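Local coordinates for ABC transporter periplasmic peptide-binding protein (Pseudoalteromonas, PDB 4QFL), which binds dipeptides such as Ala-Phe in the periplasm and probably hands them to an ABC transporter for uptake, at residues Y213-Y218 with V224-N229; L242-T247 with I527-A532; S492-I495 with P499-P502; L290-W295 with L332-I337. All blocks are in the same frame, centred on the assembly; numbering follows the deposited sequence. Where two conformers were deposited one is given.

Contact 1: Y213-Y218 with V224-N229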
loop_
_atom_site.group_PDB
_atom_site.type_symbol
_atom_site.label_atom_id
_atom_site.label_comp_id
_atom_site.label_asym_id
_atom_site.label_seq_id
_atom_site.Cartn_x
_atom_site.Cartn_y
_atom_site.Cartn_z
ATOM N N TYR A 213 16.130 -12.037 -6.309
ATOM C CA TYR A 213 16.136 -13.208 -5.439
ATOM C C TYR A 213 15.087 -14.208 -5.873
ATOM O O TYR A 213 14.115 -13.858 -6.530
ATOM C CB TYR A 213 15.924 -12.807 -3.982
ATOM C CG TYR A 213 16.880 -11.734 -3.529
ATOM C CD1 TYR A 213 18.149 -12.059 -3.047
ATOM C CD2 TYR A 213 16.522 -10.393 -3.594
ATOM C CE1 TYR A 213 19.039 -11.074 -2.630
ATOM C CE2 TYR A 213 17.404 -9.399 -3.183
ATOM C CZ TYR A 213 18.663 -9.749 -2.703
ATOM O OH TYR A 213 19.537 -8.764 -2.291
ATOM N N ILE A 214 15.295 -15.461 -5.491
ATOM C CA ILE A 214 14.460 -16.565 -5.929
ATOM C C ILE A 214 13.832 -17.212 -4.722
ATOM O O ILE A 214 14.438 -17.263 -3.655
ATOM C CB ILE A 214 15.297 -17.625 -6.669
ATOM C CG1 ILE A 214 16.086 -16.968 -7.799
ATOM C CG2 ILE A 214 14.417 -18.747 -7.192
ATOM C CD1 ILE A 214 16.949 -17.934 -8.568
ATOM N N TYR A 215 12.617 -17.710 -4.884
ATOM C CA TYR A 215 11.919 -18.402 -3.802
ATOM C C TYR A 215 12.597 -19.724 -3.429
ATOM O O TYR A 215 12.886 -20.554 -4.300
ATOM C CB TYR A 215 10.465 -18.651 -4.200
ATOM C CG TYR A 215 9.674 -19.477 -3.218
ATOM C CD1 TYR A 215 9.757 -20.866 -3.227
ATOM C CD2 TYR A 215 8.825 -18.873 -2.298
ATOM C CE1 TYR A 215 9.027 -21.629 -2.340
ATOM C CE2 TYR A 215 8.089 -19.630 -1.404
ATOM C CZ TYR A 215 8.194 -21.009 -1.436
ATOM O OH TYR A 215 7.470 -21.771 -0.556
ATOM N N LYS A 216 12.846 -19.910 -2.134
ATOM C CA LYS A 216 13.382 -21.172 -1.616
ATOM C C LYS A 216 12.392 -21.878 -0.679
ATOM O O LYS A 216 12.043 -23.038 -0.894
ATOM C CB LYS A 216 14.719 -20.933 -0.909
ATOM C CG LYS A 216 15.364 -22.176 -0.336
ATOM C CD LYS A 216 15.776 -23.147 -1.429
ATOM C CE LYS A 216 16.227 -24.494 -0.847
ATOM N NZ LYS A 216 17.434 -24.375 0.025
ATOM N N GLU A 217 11.911 -21.165 0.338
ATOM C CA GLU A 217 11.193 -21.800 1.433
ATOM C C GLU A 217 10.241 -20.846 2.155
ATOM O O GLU A 217 10.476 -19.645 2.221
ATOM C CB GLU A 217 12.226 -22.345 2.423
ATOM C CG GLU A 217 11.685 -23.191 3.555
ATOM C CD GLU A 217 12.773 -23.561 4.547
ATOM O OE1 GLU A 217 13.958 -23.564 4.149
ATOM O OE2 GLU A 217 12.451 -23.835 5.722
ATOM N N TYR A 218 9.176 -21.403 2.713
ATOM C CA TYR A 218 8.222 -20.635 3.497
ATOM C C TYR A 218 7.604 -21.495 4.608
ATOM O O TYR A 218 6.973 -22.515 4.334
ATOM C CB TYR A 218 7.143 -20.062 2.573
ATOM C CG TYR A 218 5.942 -19.422 3.254
ATOM C CD1 TYR A 218 6.096 -18.464 4.257
ATOM C CD2 TYR A 218 4.648 -19.763 2.866
ATOM C CE1 TYR A 218 4.990 -17.875 4.858
ATOM C CE2 TYR A 218 3.544 -19.185 3.462
ATOM C CZ TYR A 218 3.718 -18.245 4.450
ATOM O OH TYR A 218 2.602 -17.689 5.015
ATOM N N VAL A 224 10.357 -16.811 5.773
ATOM C CA VAL A 224 10.495 -16.928 4.341
ATOM C C VAL A 224 11.977 -16.842 3.997
ATOM O O VAL A 224 12.721 -16.030 4.546
ATOM C CB VAL A 224 9.614 -15.908 3.576
ATOM C CG1 VAL A 224 9.323 -14.709 4.435
ATOM C CG2 VAL A 224 10.240 -15.517 2.247
ATOM N N ARG A 225 12.405 -17.742 3.122
ATOM C CA ARG A 225 13.783 -17.821 2.707
ATOM C C ARG A 225 13.864 -17.651 1.190
ATOM O O ARG A 225 13.155 -18.326 0.438
ATOM C CB ARG A 225 14.359 -19.169 3.145
ATOM C CG ARG A 225 15.833 -19.319 2.924
ATOM C CD ARG A 225 16.257 -20.754 3.174
ATOM N NE ARG A 225 15.801 -21.259 4.467
ATOM C CZ ARG A 225 16.378 -20.963 5.626
ATOM N NH1 ARG A 225 17.416 -20.143 5.660
ATOM N NH2 ARG A 225 15.909 -21.473 6.755
ATOM N N PHE A 226 14.706 -16.709 0.763
ATOM C CA PHE A 226 15.027 -16.491 -0.641
ATOM C C PHE A 226 16.530 -16.658 -0.834
ATOM O O PHE A 226 17.316 -16.516 0.116
ATOM C CB PHE A 226 14.696 -15.060 -1.077
ATOM C CG PHE A 226 13.230 -14.707 -1.039
ATOM C CD1 PHE A 226 12.245 -15.676 -1.157
ATOM C CD2 PHE A 226 12.844 -13.379 -0.905
ATOM C CE1 PHE A 226 10.905 -15.331 -1.130
ATOM C CE2 PHE A 226 11.497 -13.026 -0.875
ATOM C CZ PHE A 226 10.528 -14.010 -0.987
ATOM N N TYR A 227 16.943 -16.944 -2.064
ATOM C CA TYR A 227 18.363 -16.938 -2.379
ATOM C C TYR A 227 18.668 -16.118 -3.624
ATOM O O TYR A 227 17.798 -15.866 -4.460
ATOM C CB TYR A 227 18.922 -18.357 -2.492
ATOM C CG TYR A 227 18.391 -19.158 -3.652
ATOM C CD1 TYR A 227 17.137 -19.748 -3.596
ATOM C CD2 TYR A 227 19.151 -19.339 -4.795
ATOM C CE1 TYR A 227 16.650 -20.489 -4.652
ATOM C CE2 TYR A 227 18.678 -20.079 -5.853
ATOM C CZ TYR A 227 17.429 -20.655 -5.778
ATOM O OH TYR A 227 16.958 -21.397 -6.833
ATOM N N LYS A 228 19.919 -15.700 -3.732
ATOM C CA LYS A 228 20.346 -14.821 -4.805
ATOM C C LYS A 228 20.075 -15.418 -6.195
ATOM O O LYS A 228 20.289 -16.611 -6.440
ATOM C CB LYS A 228 21.828 -14.473 -4.619
ATOM C CG LYS A 228 22.683 -14.647 -5.840
ATOM C CD LYS A 228 24.064 -14.044 -5.633
ATOM C CE LYS A 228 24.781 -13.876 -6.963
ATOM N NZ LYS A 228 25.990 -13.017 -6.863
ATOM N N ASN A 229 19.565 -14.585 -7.094
ATOM C CA ASN A 229 19.429 -14.956 -8.501
ATOM C C ASN A 229 20.717 -14.657 -9.256
ATOM O O ASN A 229 20.992 -13.499 -9.585
ATOM C CB ASN A 229 18.261 -14.214 -9.151
ATOM C CG ASN A 229 18.198 -14.430 -10.654
ATOM O OD1 ASN A 229 18.910 -15.273 -11.206
ATOM N ND2 ASN A 229 17.346 -13.673 -11.320
#

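Contact 2: L242-T247 with I527-A532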
loop_
_atom_site.group_PDB
_atom_site.type_symbol
_atom_site.label_atom_id
_atom_site.label_comp_id
_atom_site.label_asym_id
_atom_site.label_seq_id
_atom_site.Cartn_x
_atom_site.Cartn_y
_atom_site.Cartn_z
ATOM N N LEU A 242 18.625 -14.383 1.927
ATOM C CA LEU A 242 17.739 -13.418 2.543
ATOM C C LEU A 242 16.662 -14.201 3.265
ATOM O O LEU A 242 15.900 -14.935 2.632
ATOM C CB LEU A 242 17.066 -12.572 1.470
ATOM C CG LEU A 242 17.301 -11.068 1.461
ATOM C CD1 LEU A 242 16.396 -10.446 0.394
ATOM C CD2 LEU A 242 17.026 -10.480 2.840
ATOM N N VAL A 243 16.596 -14.062 4.585
ATOM C CA VAL A 243 15.515 -14.662 5.341
ATOM C C VAL A 243 14.681 -13.553 5.973
ATOM O O VAL A 243 15.223 -12.574 6.482
ATOM C CB VAL A 243 16.041 -15.606 6.449
ATOM C CG1 VAL A 243 14.898 -16.431 7.027
ATOM C CG2 VAL A 243 17.131 -16.520 5.905
ATOM N N TYR A 244 13.361 -13.703 5.901
ATOM C CA TYR A 244 12.431 -12.869 6.655
ATOM C C TYR A 244 11.931 -13.634 7.881
ATOM O O TYR A 244 11.418 -14.752 7.773
ATOM C CB TYR A 244 11.241 -12.448 5.794
ATOM C CG TYR A 244 11.596 -11.533 4.660
ATOM C CD1 TYR A 244 12.096 -12.038 3.470
ATOM C CD2 TYR A 244 11.443 -10.167 4.780
ATOM C CE1 TYR A 244 12.431 -11.206 2.429
ATOM C CE2 TYR A 244 11.783 -9.319 3.741
ATOM C CZ TYR A 244 12.268 -9.850 2.566
ATOM O OH TYR A 244 12.598 -9.023 1.525
ATOM N N ASP A 245 12.095 -13.017 9.044
ATOM C CA ASP A 245 11.661 -13.595 10.302
ATOM C C ASP A 245 10.328 -12.958 10.642
ATOM O O ASP A 245 10.270 -11.788 10.993
ATOM C CB ASP A 245 12.699 -13.284 11.383
ATOM C CG ASP A 245 12.327 -13.837 12.740
ATOM O OD1 ASP A 245 11.144 -14.142 12.952
ATOM O OD2 ASP A 245 13.223 -13.954 13.605
ATOM N N ILE A 246 9.252 -13.717 10.503
ATOM C CA ILE A 246 7.922 -13.173 10.749
ATOM C C ILE A 246 7.662 -12.991 12.238
ATOM O O ILE A 246 7.459 -13.957 12.969
ATOM C CB ILE A 246 6.852 -14.070 10.165
ATOM C CG1 ILE A 246 7.150 -14.331 8.691
ATOM C CG2 ILE A 246 5.490 -13.434 10.338
ATOM C CD1 ILE A 246 7.236 -13.097 7.874
ATOM N N THR A 247 7.670 -11.744 12.683
ATOM C CA THR A 247 7.559 -11.429 14.101
ATOM C C THR A 247 6.609 -10.249 14.280
ATOM O O THR A 247 7.031 -9.093 14.225
ATOM C CB THR A 247 8.922 -11.029 14.681
ATOM O OG1 THR A 247 9.910 -11.992 14.307
ATOM C CG2 THR A 247 8.854 -10.948 16.188
ATOM N N ILE A 527 9.466 -1.351 0.348
ATOM C CA ILE A 527 10.876 -1.502 0.670
ATOM C C ILE A 527 11.558 -2.368 -0.391
ATOM O O ILE A 527 10.930 -3.257 -0.955
ATOM C CB ILE A 527 11.024 -2.160 2.060
ATOM C CG1 ILE A 527 11.007 -1.094 3.159
ATOM C CG2 ILE A 527 12.274 -2.996 2.131
ATOM C CD1 ILE A 527 10.225 -1.493 4.416
ATOM N N SER A 528 12.834 -2.100 -0.673
ATOM C CA SER A 528 13.596 -2.961 -1.582
ATOM C C SER A 528 14.932 -3.363 -0.997
ATOM O O SER A 528 15.664 -2.525 -0.473
ATOM C CB SER A 528 13.812 -2.295 -2.941
ATOM O OG SER A 528 14.684 -3.067 -3.751
ATOM N N LEU A 529 15.231 -4.657 -1.084
ATOM C CA LEU A 529 16.525 -5.192 -0.668
ATOM C C LEU A 529 17.338 -5.618 -1.880
ATOM O O LEU A 529 18.312 -6.347 -1.754
ATOM C CB LEU A 529 16.346 -6.383 0.274
ATOM C CG LEU A 529 15.534 -6.182 1.559
ATOM C CD1 LEU A 529 15.505 -7.471 2.368
ATOM C CD2 LEU A 529 16.066 -5.036 2.403
ATOM N N ALA A 530 16.922 -5.157 -3.054
ATOM C CA ALA A 530 17.590 -5.483 -4.309
ATOM C C ALA A 530 19.082 -5.156 -4.301
ATOM O O ALA A 530 19.880 -5.877 -4.901
ATOM C CB ALA A 530 16.904 -4.775 -5.474
ATOM N N ASN A 531 19.454 -4.063 -3.638
ATOM C CA ASN A 531 20.856 -3.638 -3.597
ATOM C C ASN A 531 21.510 -3.800 -2.234
ATOM O O ASN A 531 22.618 -3.315 -2.002
ATOM C CB ASN A 531 20.996 -2.189 -4.054
ATOM C CG ASN A 531 20.735 -2.021 -5.527
ATOM O OD1 ASN A 531 21.580 -2.355 -6.367
ATOM N ND2 ASN A 531 19.559 -1.504 -5.858
ATOM N N ALA A 532 20.823 -4.486 -1.334
ATOM C CA ALA A 532 21.348 -4.713 0.008
ATOM C C ALA A 532 22.628 -5.545 -0.012
ATOM O O ALA A 532 22.819 -6.399 -0.880
ATOM C CB ALA A 532 20.300 -5.392 0.872
#

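Contact 3: S492-I495 with P499-P502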
loop_
_atom_site.group_PDB
_atom_site.type_symbol
_atom_site.label_atom_id
_atom_site.label_comp_id
_atom_site.label_asym_id
_atom_site.label_seq_id
_atom_site.Cartn_x
_atom_site.Cartn_y
_atom_site.Cartn_z
ATOM N N SER A 492 -11.555 19.058 -0.424
ATOM C CA SER A 492 -12.586 19.814 0.282
ATOM C C SER A 492 -13.807 18.961 0.644
ATOM O O SER A 492 -14.353 19.063 1.754
ATOM C CB SER A 492 -13.012 21.019 -0.546
ATOM O OG SER A 492 -11.955 21.951 -0.618
ATOM N N MET A 493 -14.223 18.124 -0.300
ATOM C CA MET A 493 -15.399 17.288 -0.123
ATOM C C MET A 493 -15.175 16.296 1.004
ATOM O O MET A 493 -16.056 16.062 1.827
ATOM C CB MET A 493 -15.737 16.564 -1.426
ATOM C CG MET A 493 -17.133 15.969 -1.439
ATOM S SD MET A 493 -17.614 15.213 -3.002
ATOM C CE MET A 493 -17.578 16.623 -4.088
ATOM N N ILE A 494 -13.976 15.729 1.050
ATOM C CA ILE A 494 -13.634 14.779 2.090
ATOM C C ILE A 494 -13.763 15.422 3.477
ATOM O O ILE A 494 -14.251 14.794 4.416
ATOM C CB ILE A 494 -12.233 14.208 1.847
ATOM C CG1 ILE A 494 -12.247 13.348 0.580
ATOM C CG2 ILE A 494 -11.769 13.410 3.049
ATOM C CD1 ILE A 494 -10.862 12.895 0.096
ATOM N N ILE A 495 -13.357 16.687 3.590
ATOM C CA ILE A 495 -13.486 17.423 4.846
ATOM C C ILE A 495 -14.934 17.782 5.147
ATOM O O ILE A 495 -15.355 17.729 6.295
ATOM C CB ILE A 495 -12.630 18.709 4.861
ATOM C CG1 ILE A 495 -11.148 18.354 4.894
ATOM C CG2 ILE A 495 -12.953 19.557 6.083
ATOM C CD1 ILE A 495 -10.830 17.244 5.860
ATOM N N PRO A 499 -16.069 11.268 5.355
ATOM C CA PRO A 499 -16.095 9.806 5.347
ATOM C C PRO A 499 -14.970 9.311 6.250
ATOM O O PRO A 499 -15.121 8.339 6.977
ATOM C CB PRO A 499 -15.825 9.459 3.884
ATOM C CG PRO A 499 -15.175 10.698 3.305
ATOM C CD PRO A 499 -15.759 11.841 4.039
ATOM N N LEU A 500 -13.839 9.998 6.203
ATOM C CA LEU A 500 -12.771 9.745 7.141
ATOM C C LEU A 500 -12.161 11.075 7.555
ATOM O O LEU A 500 -12.352 12.097 6.892
ATOM C CB LEU A 500 -11.717 8.818 6.535
ATOM C CG LEU A 500 -11.149 9.165 5.155
ATOM C CD1 LEU A 500 -10.184 10.346 5.242
ATOM C CD2 LEU A 500 -10.452 7.969 4.510
ATOM N N TYR A 501 -11.426 11.049 8.657
ATOM C CA TYR A 501 -10.815 12.241 9.218
ATOM C C TYR A 501 -9.313 12.085 9.177
ATOM O O TYR A 501 -8.761 11.255 9.908
ATOM C CB TYR A 501 -11.261 12.398 10.666
ATOM C CG TYR A 501 -10.620 13.539 11.434
ATOM C CD1 TYR A 501 -10.444 14.793 10.862
ATOM C CD2 TYR A 501 -10.232 13.365 12.754
ATOM C CE1 TYR A 501 -9.876 15.840 11.591
ATOM C CE2 TYR A 501 -9.668 14.392 13.482
ATOM C CZ TYR A 501 -9.492 15.624 12.901
ATOM O OH TYR A 501 -8.929 16.631 13.651
ATOM N N PRO A 502 -8.645 12.875 8.319
ATOM C CA PRO A 502 -7.181 12.869 8.255
ATOM C C PRO A 502 -6.618 13.247 9.611
ATOM O O PRO A 502 -7.030 14.256 10.181
ATOM C CB PRO A 502 -6.876 13.980 7.244
ATOM C CG PRO A 502 -8.097 14.064 6.396
ATOM C CD PRO A 502 -9.239 13.779 7.316
#

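Contact 4: L290-W295 with L332-I337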
loop_
_atom_site.group_PDB
_atom_site.type_symbol
_atom_site.label_atom_id
_atom_site.label_comp_id
_atom_site.label_asym_id
_atom_site.label_seq_id
_atom_site.Cartn_x
_atom_site.Cartn_y
_atom_site.Cartn_z
ATOM N N LEU A 290 5.117 9.941 1.570
ATOM C CA LEU A 290 3.733 10.247 1.243
ATOM C C LEU A 290 2.810 9.225 1.902
ATOM O O LEU A 290 2.726 8.077 1.478
ATOM C CB LEU A 290 3.547 10.192 -0.262
ATOM C CG LEU A 290 4.267 11.210 -1.136
ATOM C CD1 LEU A 290 4.244 10.731 -2.573
ATOM C CD2 LEU A 290 3.605 12.582 -0.993
ATOM N N ASN A 291 2.136 9.635 2.961
ATOM C CA ASN A 291 1.231 8.740 3.652
ATOM C C ASN A 291 0.194 9.535 4.399
ATOM O O ASN A 291 0.366 10.729 4.628
ATOM C CB ASN A 291 1.989 7.824 4.616
ATOM C CG ASN A 291 2.652 8.582 5.749
ATOM O OD1 ASN A 291 3.827 8.952 5.669
ATOM N ND2 ASN A 291 1.909 8.805 6.813
ATOM N N ILE A 292 -0.896 8.872 4.757
ATOM C CA ILE A 292 -1.908 9.476 5.611
ATOM C C ILE A 292 -2.455 8.458 6.587
ATOM O O ILE A 292 -2.719 7.316 6.221
ATOM C CB ILE A 292 -3.063 10.041 4.791
ATOM C CG1 ILE A 292 -4.131 10.640 5.721
ATOM C CG2 ILE A 292 -3.614 8.975 3.862
ATOM C CD1 ILE A 292 -3.741 11.976 6.319
ATOM N N GLY A 293 -2.573 8.867 7.846
ATOM C CA GLY A 293 -3.271 8.097 8.857
ATOM C C GLY A 293 -4.572 8.816 9.188
ATOM O O GLY A 293 -4.580 10.031 9.459
ATOM N N TYR A 294 -5.673 8.067 9.162
ATOM C CA TYR A 294 -7.024 8.620 9.336
ATOM C C TYR A 294 -7.911 7.779 10.270
ATOM O O TYR A 294 -7.603 6.630 10.599
ATOM C CB TYR A 294 -7.723 8.789 7.975
ATOM C CG TYR A 294 -7.758 7.504 7.180
ATOM C CD1 TYR A 294 -8.510 6.418 7.613
ATOM C CD2 TYR A 294 -7.023 7.363 6.015
ATOM C CE1 TYR A 294 -8.528 5.229 6.905
ATOM C CE2 TYR A 294 -7.035 6.180 5.307
ATOM C CZ TYR A 294 -7.783 5.118 5.761
ATOM O OH TYR A 294 -7.797 3.947 5.059
ATOM N N TRP A 295 -9.015 8.376 10.695
ATOM C CA TRP A 295 -10.077 7.661 11.398
ATOM C C TRP A 295 -11.250 7.527 10.430
ATOM O O TRP A 295 -11.921 8.515 10.105
ATOM C CB TRP A 295 -10.511 8.474 12.617
ATOM C CG TRP A 295 -11.464 7.806 13.574
ATOM C CD1 TRP A 295 -11.647 6.474 13.763
ATOM C CD2 TRP A 295 -12.337 8.469 14.490
ATOM N NE1 TRP A 295 -12.593 6.265 14.738
ATOM C CE2 TRP A 295 -13.029 7.475 15.199
ATOM C CE3 TRP A 295 -12.600 9.810 14.774
ATOM C CZ2 TRP A 295 -13.967 7.774 16.181
ATOM C CZ3 TRP A 295 -13.533 10.111 15.746
ATOM C CH2 TRP A 295 -14.207 9.094 16.438
ATOM N N LEU A 332 3.504 14.887 11.173
ATOM C CA LEU A 332 2.979 16.197 10.796
ATOM C C LEU A 332 1.464 16.179 10.887
ATOM O O LEU A 332 0.818 15.293 10.344
ATOM C CB LEU A 332 3.395 16.568 9.372
ATOM C CG LEU A 332 4.840 16.979 9.058
ATOM C CD1 LEU A 332 4.954 17.350 7.596
ATOM C CD2 LEU A 332 5.315 18.145 9.933
ATOM N N ARG A 333 0.889 17.155 11.571
ATOM C CA ARG A 333 -0.561 17.195 11.725
ATOM C C ARG A 333 -1.213 17.349 10.349
ATOM O O ARG A 333 -0.769 18.160 9.534
ATOM C CB ARG A 333 -0.977 18.333 12.662
ATOM C CG ARG A 333 -2.472 18.431 12.903
ATOM C CD ARG A 333 -2.799 19.413 14.028
ATOM N NE ARG A 333 -4.241 19.539 14.245
ATOM C CZ ARG A 333 -4.800 19.925 15.390
ATOM N NH1 ARG A 333 -4.042 20.225 16.441
ATOM N NH2 ARG A 333 -6.121 20.005 15.489
ATOM N N ALA A 334 -2.260 16.568 10.091
ATOM C CA ALA A 334 -2.910 16.581 8.786
ATOM C C ALA A 334 -3.744 17.830 8.592
ATOM O O ALA A 334 -4.497 18.208 9.483
ATOM C CB ALA A 334 -3.783 15.350 8.622
ATOM N N ARG A 335 -3.605 18.451 7.418
ATOM C CA ARG A 335 -4.410 19.605 7.007
ATOM C C ARG A 335 -5.308 19.266 5.799
ATOM O O ARG A 335 -6.047 20.112 5.284
ATOM C CB ARG A 335 -3.498 20.795 6.692
ATOM C CG ARG A 335 -3.446 21.857 7.792
ATOM C CD ARG A 335 -2.545 21.504 8.967
ATOM N NE ARG A 335 -2.991 22.214 10.166
ATOM C CZ ARG A 335 -2.294 22.335 11.290
ATOM N NH1 ARG A 335 -1.086 21.803 11.395
ATOM N NH2 ARG A 335 -2.811 22.999 12.313
ATOM N N SER A 336 -5.237 18.010 5.368
ATOM C CA SER A 336 -5.995 17.495 4.243
ATOM C C SER A 336 -5.708 16.009 4.231
ATOM O O SER A 336 -4.820 15.563 4.944
ATOM C CB SER A 336 -5.496 18.117 2.946
ATOM O OG SER A 336 -6.036 17.426 1.833
ATOM N N ILE A 337 -6.435 15.227 3.440
ATOM C CA ILE A 337 -6.055 13.823 3.294
ATOM C C ILE A 337 -4.639 13.698 2.689
ATOM O O ILE A 337 -3.880 12.774 3.013
ATOM C CB ILE A 337 -7.108 12.986 2.498
ATOM C CG1 ILE A 337 -6.773 11.494 2.614
ATOM C CG2 ILE A 337 -7.177 13.412 1.037
ATOM C CD1 ILE A 337 -7.770 10.562 1.990
#

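Contact 1: Y213-Y218 with V224-N229
The R225 guanidinium meets E217 at its edge: NE donates to OE1 across 3.0 Å, nearly in the guanidinium plane. OE1 takes this salt bridge from above its carboxylate plane, the two planes standing 44° apart. The F226 ring has V224 CG2 over one face and the backbone N of K216 at its edge. Y213 has the carbonyl O of Y227 near its ring plane, while its OH bonds to L529 O. In one of two Y227 conformers, I214 CB lies over a ring face, 4.0 Å from the centroid, a CH-pi contact that may not hold in the other; Y215 O and K216 CB sit at the edge. E217 and R225 run side by side in the same direction; R225 CG stands opposite the backbone N (chi1 -173°), and a bend at chi3 swings NE over to E217 OE1. K216 CG adds apolar contact, 3.9 Å from R225 CD. A leucine in place of R225 would probably leave the E217 carboxylate without its partner in this hairpin. The backbone ladder begins with I214 N to Y227 O (2.7 Å) and Y227 N to I214 O (3.0 Å). R225 O accepts from K216 N and E217 N (3.1 Å), and R225 N returns a bond to E217 O. Two residues facing one make a classic beta bulge in an antiparallel beta hairpin, whose second strand pairs with strand 241-246.

Contact 2: L242-T247 with I527-A532
Of 527-532, L529 is the residue that meets L242 and Y244, midway along a segment that begins with I527 tied through its backbone N to D54 OD1. S528 turns away from the strand, and its OG accepts from A530 N (3.1 Å, N-H...O angle 161°), forming an ST turn that spans L529. L529 itself points at the strand. Its CG is anti to the carbonyl carbon (chi1 -57°) and CD1 extends beyond, where it makes the closest contacts; CB and CG add longer ones, to L242 CD1 and Y244 OH. L529 CD1 comes to 3.4 Å from L242 CD2, tighter than usual van der Waals contact, and 3.7 Å from L242 CD1, meeting the forked end of that leucine as the two side chains cross at a slant. Y244 comes from the opposite direction, with its OH 3.4 Å and its CZ 4.0 Å from L529 CD1; the methyl lies oblique to the ring. L529 also opens a type I beta turn, closed by A532 N bonding back to L529 O at 3.2 Å. Q59 of helix 50-60 and Y33 of strand 30-35 pack on the L529 side chain. All three touching residues are buried and no hydrogen bond joins the two segments: between them the contact is apolar, led by the L529 CD1 methyl and without directional bonds.

Contact 3: S492-I495 with P499-P502
The chain leaves helix 480-497 and folds back at once into strand 500-513, bringing the CA atoms of I494 and P499 to 6.4 Å and those of I495 and Y501 to 7.3 Å. The tightest touch is between ring and backbone: P499 CD stands 3.3 Å from I494 O, near the end of the helix, where a proline has no N-H to offer. I494 turns its CG2 branch to the strand. This methyl lies anti to the backbone N and reaches L500 CD1 at 4.1 Å, with P499 CG a little farther off at 4.4 Å. L500 meets it with CG set between its backbone N and carbonyl carbon (chi1 51°), its side chain lying obliquely to that of I494. I495 starts away from the strand, but its bent chain (chi2 -44°) brings CD1 to 4.1 Å from P502 CD. L448 covers both I494 and L500, and F467 packs on I494 from helix 465-475. Every touching residue is buried and no hydrogen bond crosses. L500 O, buried here with I494 CG2 beside it, has no polar partner in the model. Between these segments the contact is apolar, made by branched aliphatic groups and proline rings.

Contact 4: L290-W295 with L332-I337
The buried carbonyl O of I337 is surrounded on this side by I292 carbons, with CB at 3.4 Å, CG1 at 3.5 Å and CD1 at 3.4 Å. That oxygen has no polar partner in the model, and no hydrogen bond joins the two segments. The shape of I292 explains the wrap. CG1 stands anti to the backbone N (chi1 179°), and a bend at chi2 (75°) curls CD1 back over the oxygen. The I337 chain is extended and crosses I292 at about a right angle, so the two meet at their CG1 atoms, 4.2 Å apart. CD1 of I292 also touches both flanks of the bend in 332-337, with A334 CB at 4.1 Å and S336 O at 4.0 Å. S336 turns its own side chain away, where OG bonds to Q491 OE1 and to L338 N. An alanine in place of I292 would remove the CG1 and CD1 cover of the I337 carbonyl and probably open a gap toward A334. P502 and H505 of strand 500-513 pack against both I292 and A334, and W433, a residue of the dipeptide pocket, touches I292 and bonds to its backbone. Strand 291-297 runs between antiparallel neighbours 428-434 and 500-513, while the loop after strand 332-333 covers I292. This belongs to the sheet of one lobe of the periplasmic binding protein fold, close to the pocket: the I292 side chain is about 8 Å from the bound alanine.

How the contacts relate
The contacts form two pairs on the same chain. Contacts 1 and 2 have centres 10 Å apart; probable hydrogen bonds Y213 OH-L529 O and V224 O-Y244 N, both 2.8 Å, join them and link hairpin, strand 241-246 and late loop. Contacts 3 and 4 also lie 10 Å apart at their centres; Y501 N reaches W295 O at 3.0 Å, and P502 touches the 332-337 loop. The centres of contacts 1 and 3 are 42 Å apart, on opposite sides of the chain's centre. The bound dipeptide lies nearer the second pair: its phenylalanine is about 9 Å from the L500 and I292 side chains, but about 14 Å from that of Y244.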